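Long-range contacts in putative methyltransferase from antibiotic biosynthesis pathway (Anabaena variabilis ATCC 29413, PDB 3EGE), which probably transfers methyl groups from S-adenosylmethionine to an acceptor molecule, as other members of the methyltransferase superfamily do: residues A[17-22]-A[182-187]; A[188-193]-A[248-253]; A[109-114]-A[165-170]. All blocks are in the same frame, centred on the assembly; numbering follows the deposited sequence.

Contact 1 (A[17-22]-A[182-187])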
ATOM      1  N   VAL A  17      10.684   4.112  -0.852  1.00 74.66           N
ATOM      2  CA  VAL A  17      11.729   3.093  -0.929  1.00 72.10           C
ATOM      3  C   VAL A  17      11.130   1.869  -0.203  1.00 70.75           C
ATOM      4  O   VAL A  17      10.763   1.986   0.976  1.00 70.89           O
ATOM      5  CB  VAL A  17      13.020   3.621  -0.237  1.00 73.24           C
ATOM      6  CG1 VAL A  17      14.142   2.582  -0.296  1.00 69.84           C
ATOM      7  CG2 VAL A  17      13.445   5.028  -0.849  1.00 70.56           C
ATOM      8  N   PRO A  18      10.975   0.715  -0.898  1.00 69.22           N
ATOM      9  CA  PRO A  18      10.316  -0.441  -0.239  1.00 68.88           C
ATOM     10  C   PRO A  18      11.007  -0.842   1.061  1.00 67.65           C
ATOM     11  O   PRO A  18      12.232  -0.871   1.116  1.00 68.06           O
ATOM     12  CB  PRO A  18      10.387  -1.561  -1.300  1.00 69.62           C
ATOM     13  CG  PRO A  18      10.578  -0.872  -2.593  1.00 66.80           C
ATOM     14  CD  PRO A  18      11.373   0.385  -2.284  1.00 69.00           C
ATOM     15  N   ASP A  19      10.217  -1.082   2.104  1.00 67.17           N
ATOM     16  CA  ASP A  19      10.737  -1.403   3.423  1.00 66.66           C
ATOM     17  C   ASP A  19      10.803  -2.908   3.570  1.00 66.17           C
ATOM     18  O   ASP A  19       9.833  -3.596   3.234  1.00 65.76           O
ATOM     19  CB  ASP A  19       9.864  -0.771   4.500  1.00 67.30           C
ATOM     20  CG  ASP A  19      10.525  -0.801   5.853  1.00 69.01           C
ATOM     21  OD1 ASP A  19      10.547  -1.878   6.474  1.00 67.39           O
ATOM     22  OD2 ASP A  19      11.021   0.266   6.272  1.00 70.04           O
ATOM     23  N   ILE A  20      11.938  -3.398   4.095  1.00 66.13           N
ATOM     24  CA  ILE A  20      12.222  -4.839   4.235  1.00 66.41           C
ATOM     25  C   ILE A  20      11.226  -5.578   5.148  1.00 66.40           C
ATOM     26  O   ILE A  20      11.022  -6.783   4.996  1.00 66.67           O
ATOM     27  CB  ILE A  20      13.692  -5.098   4.715  1.00 66.07           C
ATOM     28  CG1 ILE A  20      14.141  -6.543   4.390  1.00 70.08           C
ATOM     29  CG2 ILE A  20      13.869  -4.750   6.215  1.00 61.63           C
ATOM     30  CD1 ILE A  20      15.607  -6.887   4.863  1.00 69.04           C
ATOM     31  N   ARG A  21      10.630  -4.857   6.099  1.00 66.59           N
ATOM     32  CA  ARG A  21       9.608  -5.430   6.989  1.00 66.83           C
ATOM     33  C   ARG A  21       8.302  -5.709   6.260  1.00 66.34           C
ATOM     34  O   ARG A  21       7.629  -6.697   6.554  1.00 65.75           O
ATOM     35  CB  ARG A  21       9.396  -4.548   8.205  1.00 66.89           C
ATOM     36  CG  ARG A  21      10.596  -4.608   9.109  1.00 65.39           C
ATOM     37  CD  ARG A  21      10.628  -3.505  10.071  1.00 61.78           C
ATOM     38  NE  ARG A  21      10.816  -2.201   9.424  1.00 62.75           N
ATOM     39  CZ  ARG A  21      11.032  -1.067  10.084  1.00 60.13           C
ATOM     40  NH1 ARG A  21      11.186  -1.068  11.404  1.00 65.45           N
ATOM     41  NH2 ARG A  21      11.164   0.065   9.419  1.00 59.37           N
ATOM     42  N   ILE A  22       7.962  -4.844   5.304  1.00 67.14           N
ATOM     43  CA  ILE A  22       6.800  -5.068   4.455  1.00 67.20           C
ATOM     44  C   ILE A  22       7.107  -6.260   3.520  1.00 67.28           C
ATOM     45  O   ILE A  22       6.282  -7.169   3.412  1.00 67.84           O
ATOM     46  CB  ILE A  22       6.379  -3.810   3.694  1.00 67.39           C
ATOM     47  CG1 ILE A  22       5.983  -2.715   4.705  1.00 68.77           C
ATOM     48  CG2 ILE A  22       5.207  -4.133   2.763  1.00 65.56           C
ATOM     49  CD1 ILE A  22       5.484  -1.425   4.086  1.00 67.51           C
ATOM     50  N   HIS A 182       7.982   3.082  13.504  1.00 65.51           N
ATOM     51  CA  HIS A 182       8.242   4.522  13.470  1.00 64.95           C
ATOM     52  C   HIS A 182       9.266   4.950  12.417  1.00 64.96           C
ATOM     53  O   HIS A 182       9.309   6.129  12.099  1.00 65.05           O
ATOM     54  CB  HIS A 182       8.714   5.012  14.842  1.00 65.46           C
ATOM     55  CG  HIS A 182      10.101   4.565  15.198  1.00 68.58           C
ATOM     56  ND1 HIS A 182      11.210   5.358  14.992  1.00 67.41           N
ATOM     57  CD2 HIS A 182      10.559   3.393  15.696  1.00 65.04           C
ATOM     58  CE1 HIS A 182      12.289   4.699  15.373  1.00 65.54           C
ATOM     59  NE2 HIS A 182      11.921   3.502  15.795  1.00 64.13           N
ATOM     60  N   ASP A 183      10.061   4.005  11.878  1.00 65.91           N
ATOM     61  CA  ASP A 183      11.167   4.289  10.933  1.00 65.56           C
ATOM     62  C   ASP A 183      11.051   3.605   9.561  1.00 67.03           C
ATOM     63  O   ASP A 183      12.060   3.178   8.972  1.00 66.51           O
ATOM     64  CB  ASP A 183      12.526   4.004  11.608  1.00 64.67           C
ATOM     65  CG  ASP A 183      12.634   2.603  12.179  1.00 67.36           C
ATOM     66  OD1 ASP A 183      11.632   1.867  12.101  1.00 63.55           O
ATOM     67  OD2 ASP A 183      13.706   2.249  12.743  1.00 66.92           O
ATOM     68  N   LEU A 184       9.824   3.537   9.034  1.00 68.45           N
ATOM     69  CA  LEU A 184       9.585   2.978   7.691  1.00 69.06           C
ATOM     70  C   LEU A 184      10.282   3.814   6.604  1.00 68.05           C
ATOM     71  O   LEU A 184      10.224   5.049   6.614  1.00 67.61           O
ATOM     72  CB  LEU A 184       8.091   2.901   7.339  1.00 69.49           C
ATOM     73  CG  LEU A 184       7.225   1.826   7.963  1.00 73.51           C
ATOM     74  CD1 LEU A 184       5.756   2.137   7.684  1.00 76.13           C
ATOM     75  CD2 LEU A 184       7.601   0.427   7.427  1.00 71.03           C
ATOM     76  N   SER A 185      10.944   3.111   5.689  1.00 67.56           N
ATOM     77  CA  SER A 185      11.624   3.720   4.535  1.00 67.34           C
ATOM     78  C   SER A 185      10.614   4.164   3.459  1.00 67.13           C
ATOM     79  O   SER A 185      10.882   5.070   2.682  1.00 66.24           O
ATOM     80  CB  SER A 185      12.619   2.717   3.930  1.00 65.69           C
ATOM     81  OG  SER A 185      11.944   1.571   3.435  1.00 64.93           O
ATOM     82  N   ASP A 186       9.465   3.493   3.441  1.00 68.60           N
ATOM     83  CA  ASP A 186       8.401   3.693   2.474  1.00 69.96           C
ATOM     84  C   ASP A 186       7.474   4.778   3.020  1.00 69.99           C
ATOM     85  O   ASP A 186       6.620   4.514   3.878  1.00 69.77           O
ATOM     86  CB  ASP A 186       7.685   2.343   2.273  1.00 70.93           C
ATOM     87  CG  ASP A 186       6.768   2.314   1.069  1.00 70.52           C
ATOM     88  OD1 ASP A 186       6.585   3.306   0.347  1.00 70.29           O
ATOM     89  OD2 ASP A 186       6.208   1.235   0.853  1.00 69.22           O
ATOM     90  N   LEU A 187       7.629   5.997   2.496  1.00 69.37           N
ATOM     91  CA  LEU A 187       6.911   7.160   2.994  1.00 67.98           C
ATOM     92  C   LEU A 187       5.568   7.358   2.328  1.00 68.53           C
ATOM     93  O   LEU A 187       5.332   8.346   1.634  1.00 68.28           O
ATOM     94  CB  LEU A 187       7.787   8.433   2.932  1.00 68.26           C
ATOM     95  CG  LEU A 187       9.142   8.385   3.686  1.00 68.30           C
ATOM     96  CD1 LEU A 187       9.881   9.766   3.601  1.00 65.00           C
ATOM     97  CD2 LEU A 187       8.971   7.935   5.144  1.00 65.14           C
TER

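Contact 2 (A[188-193]-A[248-253])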
ATOM      1  N   PHE A 188       4.690   6.382   2.563  1.00 68.92           N
ATOM      2  CA  PHE A 188       3.287   6.491   2.202  1.00 69.49           C
ATOM      3  C   PHE A 188       2.597   7.404   3.258  1.00 69.97           C
ATOM      4  O   PHE A 188       3.200   7.777   4.275  1.00 69.71           O
ATOM      5  CB  PHE A 188       2.589   5.142   1.987  1.00 70.16           C
ATOM      6  CG  PHE A 188       2.767   4.148   3.081  1.00 70.40           C
ATOM      7  CD1 PHE A 188       1.959   4.182   4.211  1.00 71.09           C
ATOM      8  CD2 PHE A 188       3.715   3.120   2.954  1.00 72.22           C
ATOM      9  CE1 PHE A 188       2.108   3.206   5.244  1.00 70.50           C
ATOM     10  CE2 PHE A 188       3.873   2.143   3.965  1.00 72.43           C
ATOM     11  CZ  PHE A 188       3.066   2.191   5.109  1.00 70.92           C
ATOM     12  N   ALA A 189       1.354   7.771   2.970  1.00 70.04           N
ATOM     13  CA  ALA A 189       0.583   8.791   3.709  1.00 69.27           C
ATOM     14  C   ALA A 189       0.845   8.934   5.235  1.00 68.92           C
ATOM     15  O   ALA A 189       1.344   9.990   5.663  1.00 68.41           O
ATOM     16  CB  ALA A 189      -0.914   8.639   3.385  1.00 67.56           C
ATOM     17  N   ALA A 190       0.555   7.888   6.019  1.00 67.82           N
ATOM     18  CA  ALA A 190       0.737   7.926   7.489  1.00 68.17           C
ATOM     19  C   ALA A 190       2.083   7.366   8.013  1.00 68.64           C
ATOM     20  O   ALA A 190       2.254   7.236   9.227  1.00 69.26           O
ATOM     21  CB  ALA A 190      -0.427   7.212   8.183  1.00 68.24           C
ATOM     22  N   ALA A 191       3.032   7.085   7.125  1.00 67.19           N
ATOM     23  CA  ALA A 191       4.301   6.479   7.506  1.00 66.13           C
ATOM     24  C   ALA A 191       5.194   7.401   8.358  1.00 66.08           C
ATOM     25  O   ALA A 191       5.910   6.891   9.231  1.00 67.00           O
ATOM     26  CB  ALA A 191       5.045   5.940   6.270  1.00 64.86           C
ATOM     27  N   ALA A 192       5.124   8.729   8.161  1.00 64.84           N
ATOM     28  CA  ALA A 192       5.902   9.679   8.980  1.00 64.26           C
ATOM     29  C   ALA A 192       5.116  10.132  10.261  1.00 64.26           C
ATOM     30  O   ALA A 192       5.312  11.256  10.779  1.00 61.66           O
ATOM     31  CB  ALA A 192       6.352  10.862   8.148  1.00 64.37           C
ATOM     32  N   TRP A 193       4.275   9.231  10.797  1.00 64.09           N
ATOM     33  CA  TRP A 193       3.497   9.478  12.029  1.00 64.59           C
ATOM     34  C   TRP A 193       4.303   9.877  13.275  1.00 63.87           C
ATOM     35  O   TRP A 193       3.745  10.453  14.176  1.00 62.07           O
ATOM     36  CB  TRP A 193       2.636   8.259  12.403  1.00 63.38           C
ATOM     37  CG  TRP A 193       3.382   7.013  12.739  1.00 59.73           C
ATOM     38  CD1 TRP A 193       3.732   6.018  11.880  1.00 60.70           C
ATOM     39  CD2 TRP A 193       3.837   6.604  14.032  1.00 62.04           C
ATOM     40  NE1 TRP A 193       4.357   5.004  12.550  1.00 61.28           N
ATOM     41  CE2 TRP A 193       4.433   5.325  13.876  1.00 62.34           C
ATOM     42  CE3 TRP A 193       3.772   7.167  15.313  1.00 59.23           C
ATOM     43  CZ2 TRP A 193       5.011   4.628  14.944  1.00 61.42           C
ATOM     44  CZ3 TRP A 193       4.333   6.453  16.391  1.00 61.33           C
ATOM     45  CH2 TRP A 193       4.948   5.211  16.193  1.00 59.71           C
ATOM     46  N   ILE A 248       2.365   1.926  15.741  1.00 74.94           N
ATOM     47  CA  ILE A 248       0.982   2.410  15.831  1.00 75.22           C
ATOM     48  C   ILE A 248       0.072   1.759  14.776  1.00 73.79           C
ATOM     49  O   ILE A 248       0.535   1.400  13.696  1.00 73.45           O
ATOM     50  CB  ILE A 248       0.949   3.969  15.669  1.00 74.98           C
ATOM     51  CG1 ILE A 248      -0.331   4.556  16.265  1.00 77.35           C
ATOM     52  CG2 ILE A 248       1.147   4.393  14.208  1.00 71.72           C
ATOM     53  CD1 ILE A 248      -0.350   6.086  16.311  1.00 76.25           C
ATOM     54  N   ASP A 249      -1.214   1.623  15.108  1.00 72.54           N
ATOM     55  CA  ASP A 249      -2.194   1.075  14.192  1.00 72.10           C
ATOM     56  C   ASP A 249      -2.932   2.206  13.498  1.00 71.40           C
ATOM     57  O   ASP A 249      -3.729   2.884  14.119  1.00 70.94           O
ATOM     58  CB  ASP A 249      -3.211   0.155  14.892  1.00 71.50           C
ATOM     59  CG  ASP A 249      -4.121  -0.590  13.888  1.00 71.48           C
ATOM     60  OD1 ASP A 249      -3.980  -0.445  12.658  1.00 70.74           O
ATOM     61  OD2 ASP A 249      -4.984  -1.337  14.326  1.00 72.34           O
ATOM     62  N   ILE A 250      -2.697   2.351  12.198  1.00 72.13           N
ATOM     63  CA  ILE A 250      -3.373   3.357  11.369  1.00 72.47           C
ATOM     64  C   ILE A 250      -4.308   2.660  10.357  1.00 69.72           C
ATOM     65  O   ILE A 250      -4.632   3.214   9.303  1.00 68.80           O
ATOM     66  CB  ILE A 250      -2.356   4.325  10.719  1.00 73.09           C
ATOM     67  CG1 ILE A 250      -1.315   4.782  11.768  1.00 76.52           C
ATOM     68  CG2 ILE A 250      -3.063   5.599  10.152  1.00 73.15           C
ATOM     69  CD1 ILE A 250      -0.212   5.663  11.196  1.00 77.44           C
ATOM     70  N   GLY A 251      -4.803   1.476  10.738  1.00 68.29           N
ATOM     71  CA  GLY A 251      -5.742   0.719   9.941  1.00 69.03           C
ATOM     72  C   GLY A 251      -5.192  -0.068   8.763  1.00 69.11           C
ATOM     73  O   GLY A 251      -5.981  -0.537   7.956  1.00 67.84           O
ATOM     74  N   TYR A 252      -3.866  -0.229   8.665  1.00 69.47           N
ATOM     75  CA  TYR A 252      -3.279  -1.039   7.591  1.00 70.58           C
ATOM     76  C   TYR A 252      -3.455  -2.509   7.952  1.00 70.11           C
ATOM     77  O   TYR A 252      -3.205  -2.922   9.106  1.00 66.67           O
ATOM     78  CB  TYR A 252      -1.820  -0.693   7.324  1.00 72.51           C
ATOM     79  CG  TYR A 252      -1.644   0.694   6.756  1.00 71.17           C
ATOM     80  CD1 TYR A 252      -1.525   1.815   7.619  1.00 73.73           C
ATOM     81  CD2 TYR A 252      -1.625   0.902   5.382  1.00 68.18           C
ATOM     82  CE1 TYR A 252      -1.359   3.131   7.115  1.00 77.63           C
ATOM     83  CE2 TYR A 252      -1.449   2.217   4.831  1.00 74.34           C
ATOM     84  CZ  TYR A 252      -1.319   3.337   5.715  1.00 80.00           C
ATOM     85  OH  TYR A 252      -1.166   4.641   5.245  1.00 78.68           O
ATOM     86  N   ARG A 253      -3.889  -3.278   6.946  1.00 70.40           N
ATOM     87  CA  ARG A 253      -4.245  -4.682   7.106  1.00 70.11           C
ATOM     88  C   ARG A 253      -3.821  -5.547   5.913  1.00 70.29           C
ATOM     89  O   ARG A 253      -3.976  -5.145   4.753  1.00 68.53           O
ATOM     90  CB  ARG A 253      -5.778  -4.795   7.185  1.00 69.52           C
ATOM     91  CG  ARG A 253      -6.457  -4.137   8.366  1.00 70.94           C
ATOM     92  CD  ARG A 253      -6.270  -4.969   9.645  1.00 67.87           C
ATOM     93  NE  ARG A 253      -6.894  -4.336  10.791  1.00 65.75           N
ATOM     94  CZ  ARG A 253      -6.428  -3.281  11.469  1.00 67.01           C
ATOM     95  NH1 ARG A 253      -5.306  -2.689  11.144  1.00 71.53           N
ATOM     96  NH2 ARG A 253      -7.111  -2.800  12.492  1.00 66.31           N
TER

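Contact 3 (A[109-114]-A[165-170])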
ATOM      1  N   HIS A 109     -13.340  -1.821 -10.777  1.00 75.90           N
ATOM      2  CA  HIS A 109     -14.296  -2.957 -10.608  1.00 75.31           C
ATOM      3  C   HIS A 109     -13.576  -3.993  -9.767  1.00 71.71           C
ATOM      4  O   HIS A 109     -12.936  -4.897 -10.290  1.00 72.65           O
ATOM      5  CB  HIS A 109     -14.749  -3.470 -11.977  1.00 77.59           C
ATOM      6  CG  HIS A 109     -15.403  -2.418 -12.821  1.00 85.46           C
ATOM      7  ND1 HIS A 109     -16.657  -1.917 -12.546  1.00 89.95           N
ATOM      8  CD2 HIS A 109     -14.964  -1.753 -13.917  1.00 91.60           C
ATOM      9  CE1 HIS A 109     -16.969  -1.004 -13.448  1.00 93.35           C
ATOM     10  NE2 HIS A 109     -15.958  -0.885 -14.291  1.00 92.61           N
ATOM     11  N   LEU A 110     -13.644  -3.799  -8.452  1.00 69.78           N
ATOM     12  CA  LEU A 110     -12.918  -4.614  -7.460  1.00 69.55           C
ATOM     13  C   LEU A 110     -13.261  -6.104  -7.491  1.00 70.81           C
ATOM     14  O   LEU A 110     -12.369  -6.934  -7.356  1.00 69.98           O
ATOM     15  CB  LEU A 110     -13.107  -4.061  -6.035  1.00 69.45           C
ATOM     16  CG  LEU A 110     -12.221  -4.587  -4.889  1.00 69.01           C
ATOM     17  CD1 LEU A 110     -10.730  -4.430  -5.200  1.00 65.39           C
ATOM     18  CD2 LEU A 110     -12.579  -3.883  -3.576  1.00 66.66           C
ATOM     19  N   GLU A 111     -14.539  -6.417  -7.703  1.00 71.91           N
ATOM     20  CA  GLU A 111     -15.017  -7.792  -7.756  1.00 72.96           C
ATOM     21  C   GLU A 111     -14.404  -8.556  -8.926  1.00 72.61           C
ATOM     22  O   GLU A 111     -13.804  -9.607  -8.734  1.00 72.61           O
ATOM     23  CB  GLU A 111     -16.547  -7.807  -7.771  1.00 74.04           C
ATOM     24  CG  GLU A 111     -17.159  -9.216  -7.738  1.00 81.51           C
ATOM     25  CD  GLU A 111     -18.374  -9.358  -6.812  1.00 89.27           C
ATOM     26  OE1 GLU A 111     -19.018  -8.338  -6.479  1.00 89.75           O
ATOM     27  OE2 GLU A 111     -18.668 -10.512  -6.400  1.00 94.69           O
ATOM     28  N   LYS A 112     -14.513  -7.993 -10.121  1.00 72.82           N
ATOM     29  CA  LYS A 112     -13.906  -8.575 -11.323  1.00 71.14           C
ATOM     30  C   LYS A 112     -12.361  -8.700 -11.180  1.00 69.95           C
ATOM     31  O   LYS A 112     -11.784  -9.687 -11.652  1.00 70.64           O
ATOM     32  CB  LYS A 112     -14.299  -7.750 -12.571  1.00 72.96           C
ATOM     33  CG  LYS A 112     -13.759  -8.269 -13.918  1.00 74.13           C
ATOM     34  CD  LYS A 112     -14.389  -9.597 -14.360  1.00 77.77           C
ATOM     35  CE  LYS A 112     -13.557 -10.276 -15.447  1.00 79.77           C
ATOM     36  NZ  LYS A 112     -13.216  -9.349 -16.577  1.00 86.23           N
ATOM     37  N   SER A 113     -11.709  -7.717 -10.545  1.00 67.64           N
ATOM     38  CA  SER A 113     -10.258  -7.781 -10.266  1.00 67.18           C
ATOM     39  C   SER A 113      -9.909  -8.972  -9.360  1.00 66.16           C
ATOM     40  O   SER A 113      -8.911  -9.683  -9.589  1.00 64.67           O
ATOM     41  CB  SER A 113      -9.732  -6.481  -9.662  1.00 67.32           C
ATOM     42  OG  SER A 113      -9.963  -5.409 -10.561  1.00 68.28           O
ATOM     43  N   PHE A 114     -10.760  -9.211  -8.364  1.00 66.14           N
ATOM     44  CA  PHE A 114     -10.617 -10.373  -7.490  1.00 65.41           C
ATOM     45  C   PHE A 114     -10.794 -11.686  -8.250  1.00 65.10           C
ATOM     46  O   PHE A 114      -9.962 -12.582  -8.108  1.00 64.21           O
ATOM     47  CB  PHE A 114     -11.550 -10.295  -6.287  1.00 64.92           C
ATOM     48  CG  PHE A 114     -11.159  -9.281  -5.243  1.00 63.58           C
ATOM     49  CD1 PHE A 114      -9.863  -8.712  -5.146  1.00 66.82           C
ATOM     50  CD2 PHE A 114     -12.065  -9.010  -4.227  1.00 63.45           C
ATOM     51  CE1 PHE A 114      -9.542  -7.840  -4.113  1.00 66.90           C
ATOM     52  CE2 PHE A 114     -11.746  -8.153  -3.187  1.00 63.55           C
ATOM     53  CZ  PHE A 114     -10.489  -7.573  -3.119  1.00 64.71           C
ATOM     54  N   LEU A 165     -13.578 -10.670  -1.590  1.00 70.15           N
ATOM     55  CA  LEU A 165     -12.485 -11.562  -1.924  1.00 69.63           C
ATOM     56  C   LEU A 165     -12.938 -12.994  -1.710  1.00 70.23           C
ATOM     57  O   LEU A 165     -12.835 -13.821  -2.618  1.00 68.91           O
ATOM     58  CB  LEU A 165     -11.236 -11.250  -1.076  1.00 69.50           C
ATOM     59  CG  LEU A 165      -9.924 -11.981  -1.454  1.00 70.32           C
ATOM     60  CD1 LEU A 165      -9.568 -11.751  -2.925  1.00 63.32           C
ATOM     61  CD2 LEU A 165      -8.768 -11.538  -0.517  1.00 68.43           C
ATOM     62  N   GLN A 166     -13.480 -13.247  -0.521  1.00 70.91           N
ATOM     63  CA  GLN A 166     -13.949 -14.565  -0.110  1.00 74.19           C
ATOM     64  C   GLN A 166     -15.017 -15.147  -1.056  1.00 73.03           C
ATOM     65  O   GLN A 166     -14.920 -16.304  -1.417  1.00 70.95           O
ATOM     66  CB  GLN A 166     -14.405 -14.522   1.350  1.00 73.26           C
ATOM     67  CG  GLN A 166     -14.522 -15.861   2.014  1.00 74.22           C
ATOM     68  CD  GLN A 166     -14.406 -15.732   3.538  1.00 79.10           C
ATOM     69  OE1 GLN A 166     -13.695 -16.531   4.166  1.00 92.43           O
ATOM     70  NE2 GLN A 166     -15.084 -14.709   4.142  1.00 78.75           N
ATOM     71  N   GLU A 167     -15.975 -14.322  -1.479  1.00 74.35           N
ATOM     72  CA  GLU A 167     -17.001 -14.707  -2.468  1.00 77.32           C
ATOM     73  C   GLU A 167     -16.454 -15.095  -3.850  1.00 78.02           C
ATOM     74  O   GLU A 167     -17.029 -15.952  -4.506  1.00 77.44           O
ATOM     75  CB  GLU A 167     -17.990 -13.560  -2.708  1.00 76.91           C
ATOM     76  CG  GLU A 167     -19.015 -13.365  -1.634  1.00 80.26           C
ATOM     77  CD  GLU A 167     -19.806 -12.063  -1.781  1.00 80.40           C
ATOM     78  OE1 GLU A 167     -19.399 -11.148  -2.546  1.00 89.02           O
ATOM     79  OE2 GLU A 167     -20.845 -11.946  -1.092  1.00 91.35           O
ATOM     80  N   ASN A 168     -15.390 -14.423  -4.298  1.00 80.65           N
ATOM     81  CA  ASN A 168     -14.782 -14.642  -5.632  1.00 82.31           C
ATOM     82  C   ASN A 168     -13.524 -15.526  -5.659  1.00 84.13           C
ATOM     83  O   ASN A 168     -12.904 -15.681  -6.705  1.00 85.81           O
ATOM     84  CB  ASN A 168     -14.551 -13.284  -6.277  1.00 81.48           C
ATOM     85  CG  ASN A 168     -15.855 -12.549  -6.532  1.00 82.13           C
ATOM     86  OD1 ASN A 168     -16.526 -12.808  -7.525  1.00 88.79           O
ATOM     87  ND2 ASN A 168     -16.224 -11.636  -5.641  1.00 77.01           N
ATOM     88  N   THR A 169     -13.189 -16.124  -4.519  1.00 86.47           N
ATOM     89  CA  THR A 169     -12.028 -16.999  -4.349  1.00 88.75           C
ATOM     90  C   THR A 169     -12.375 -18.417  -3.876  1.00 90.64           C
ATOM     91  O   THR A 169     -11.676 -19.369  -4.247  1.00 90.95           O
ATOM     92  CB  THR A 169     -11.024 -16.319  -3.380  1.00 88.63           C
ATOM     93  OG1 THR A 169     -10.442 -15.201  -4.061  1.00 92.15           O
ATOM     94  CG2 THR A 169      -9.899 -17.236  -2.960  1.00 90.87           C
ATOM     95  N   LYS A 170     -13.425 -18.560  -3.058  1.00 92.48           N
ATOM     96  CA  LYS A 170     -13.840 -19.859  -2.499  1.00 94.92           C
ATOM     97  C   LYS A 170     -12.667 -20.560  -1.738  1.00 97.25           C
ATOM     98  O   LYS A 170     -12.387 -21.772  -1.895  1.00 97.83           O
ATOM     99  CB  LYS A 170     -14.517 -20.775  -3.549  1.00 96.55           C
ATOM    100  CG  LYS A 170     -15.879 -20.291  -4.093  1.00 99.12           C
ATOM    101  CD  LYS A 170     -15.755 -19.169  -5.132  1.00102.30           C
ATOM    102  CE  LYS A 170     -17.088 -18.879  -5.817  1.00103.39           C
ATOM    103  NZ  LYS A 170     -16.962 -17.788  -6.836  1.00102.78           N
TER

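Contact 1 (A[17-22]-A[182-187])
D19 and S185 meet where a carboxylate at the start of helix 20-30 reaches the loop after strand 172-181. CG of D19 stands anti to its backbone N (chi1 -167°). Beyond it, OD2 offers its anti lone pair to the amide of S185, a nearly straight bond of 2.9 Å between S185 N and D19 OD2. Packing is close here: L184 CD2 lies 3.5 Å from D19 CG, and S185 OG donates to V17 O at 2.8 Å from above the carbonyl plane. Each oxygen of D19 accepts two bonds, since R21 grips it side-on, NE to OD1 and NH2 to OD2, while R21 N also reaches OD1. Aspartate suits the place because one short carboxylate serves helix end, arginine and loop. Toward solvent the bonds are more bent: OD1 of exposed D183 takes R21 NH1 (3.0 Å, 156°) and R21 NH2 (3.3 Å) from one face, its carboxylate turned 62° from the guanidinium. Buried D186 hydrogen-bonds Y48 OH through OD2 and forms a salt bridge with R16 NE through OD1. The arrangement is an aspartate N-cap widened into an Asp-Arg-Asp salt-bridge network, fastening the first helix of a Rossmann-like methyltransferase fold to a loop some 160 residues later.

Contact 2 (A[188-193]-A[248-253])
W193 lays its indole against two isoleucines, I248 and I250. Its CB lies 4.0 Å from I250 CD1. Next, W193 CG, set between the backbone N and the carbonyl carbon (chi1 63°), meets I248 CG2 at 3.7 Å, and W193 CD1 touches the same two methyls. CD2 and CE3 face I248 CG2 alone. NE1 also passes that methyl but donates to P181 O, which satisfies the polar atom of an otherwise apolar, buried ring. The approach is closest at W193 CE2, 3.4 Å from I248 CG2, and further out W193 CZ2 comes within 3.9 Å of I248 N. The methyl stands over the centre of the five-membered ring, 11° off its normal, a CH-pi contact for which the branched isoleucine supplies a compact donor. W193 ends a type I beta turn that begins at A190, in the loop after strand 172-181; I248 ends strand 247-248, and I250 lies in the turn leading to strand 252-258, the antiparallel strand between 126-131 and 172-181 in the Rossmann-like sheet. The small A190 lets its CB approach I250 CD1 to 3.4 Å. An Asx turn from D249 to G251 N shapes the opposing segment, with glycine suited to the positive phi. At the other end of the contact, F188 CE1 lies over a face of the Y252 ring, 3.5 Å from Y252 CZ, while Y252 OH approaches the edge of F188, the planes inclined at 53°.

Contact 3 (A[109-114]-A[165-170])
F114 and L165 cross at about a right angle; L165 CD1 sits over the phenylalanine ring while L165 CB and the backbone lie by F114 CD2 and CE2. The methyl stands over the centre of the ring, L165 CD1 being 3.8 Å from the centroid of F114 and close to the ring normal, a CH-pi contact. The opposite face of the same ring takes L110 CG, set toward the rim, which leaves the aromatic ring clasped between leucines from both helices. On the CD1 side the neighbouring backbone also comes near, L165 CA 3.5 Å from F114 CD2. Phenylalanine suits this place because its two flat faces let L165 CD1 and L110 CG pack on opposite sides.

The axes of the short segments 110-114 and 165-169 come within 9.2 Å of each other, their directions inclined by 43°. Helix 110-120 is the connection of a beta-alpha-beta crossover between parallel strands 97-101 and 126-131, and F114 and L165 both rest on L128 of the latter, fixing the helix pair to one side of the Rossmann-like sheet.

Beside the ring a polar pair takes over, buried N168 meeting partly exposed E111, again at about a right angle. E111 has CG anti to its backbone N (chi1 -176°), and the chain then bends at chi2. Its carboxylate stands 88° from the amide plane of N168. N168 ND2 donates in its own amide plane and meets E111 OE2 from above the carboxylate, at 2.8 Å. Asparagine fits because its two ends serve different partners: ND2 also donates to L164 O, within its own helix, and OD1 accepts from Q115 NE2. E167 OE1 lies 4.0 Å from E111 OE2, a proximity of like charges that probably raises the proton affinity of both somewhat, while the N168 amide would favour the charged form of E111.

In the fold
Along the chain, contact 1 spans the longest loop and encloses contact 3; both close before contact 2 opens. Contacts 1 and 2 are neighbours, their centres 11 Å apart: they share the loop after strand 172-181, and touch where I22 meets F188 and H182 meets W193. That loop is thus fastened both to the start of helix 20-30 and to the approach to strand 252-258. Contact 3 joins helices lying against the sheet, across the chain's centre from contact 1; its centre is about 28 Å from that of contact 1 and about 25 Å from that of contact 2, touching neither. Together they tie the N-terminal helix, crossover helix 110-120 and C-terminal strand 252-258 into one Rossmann-like methyltransferase fold.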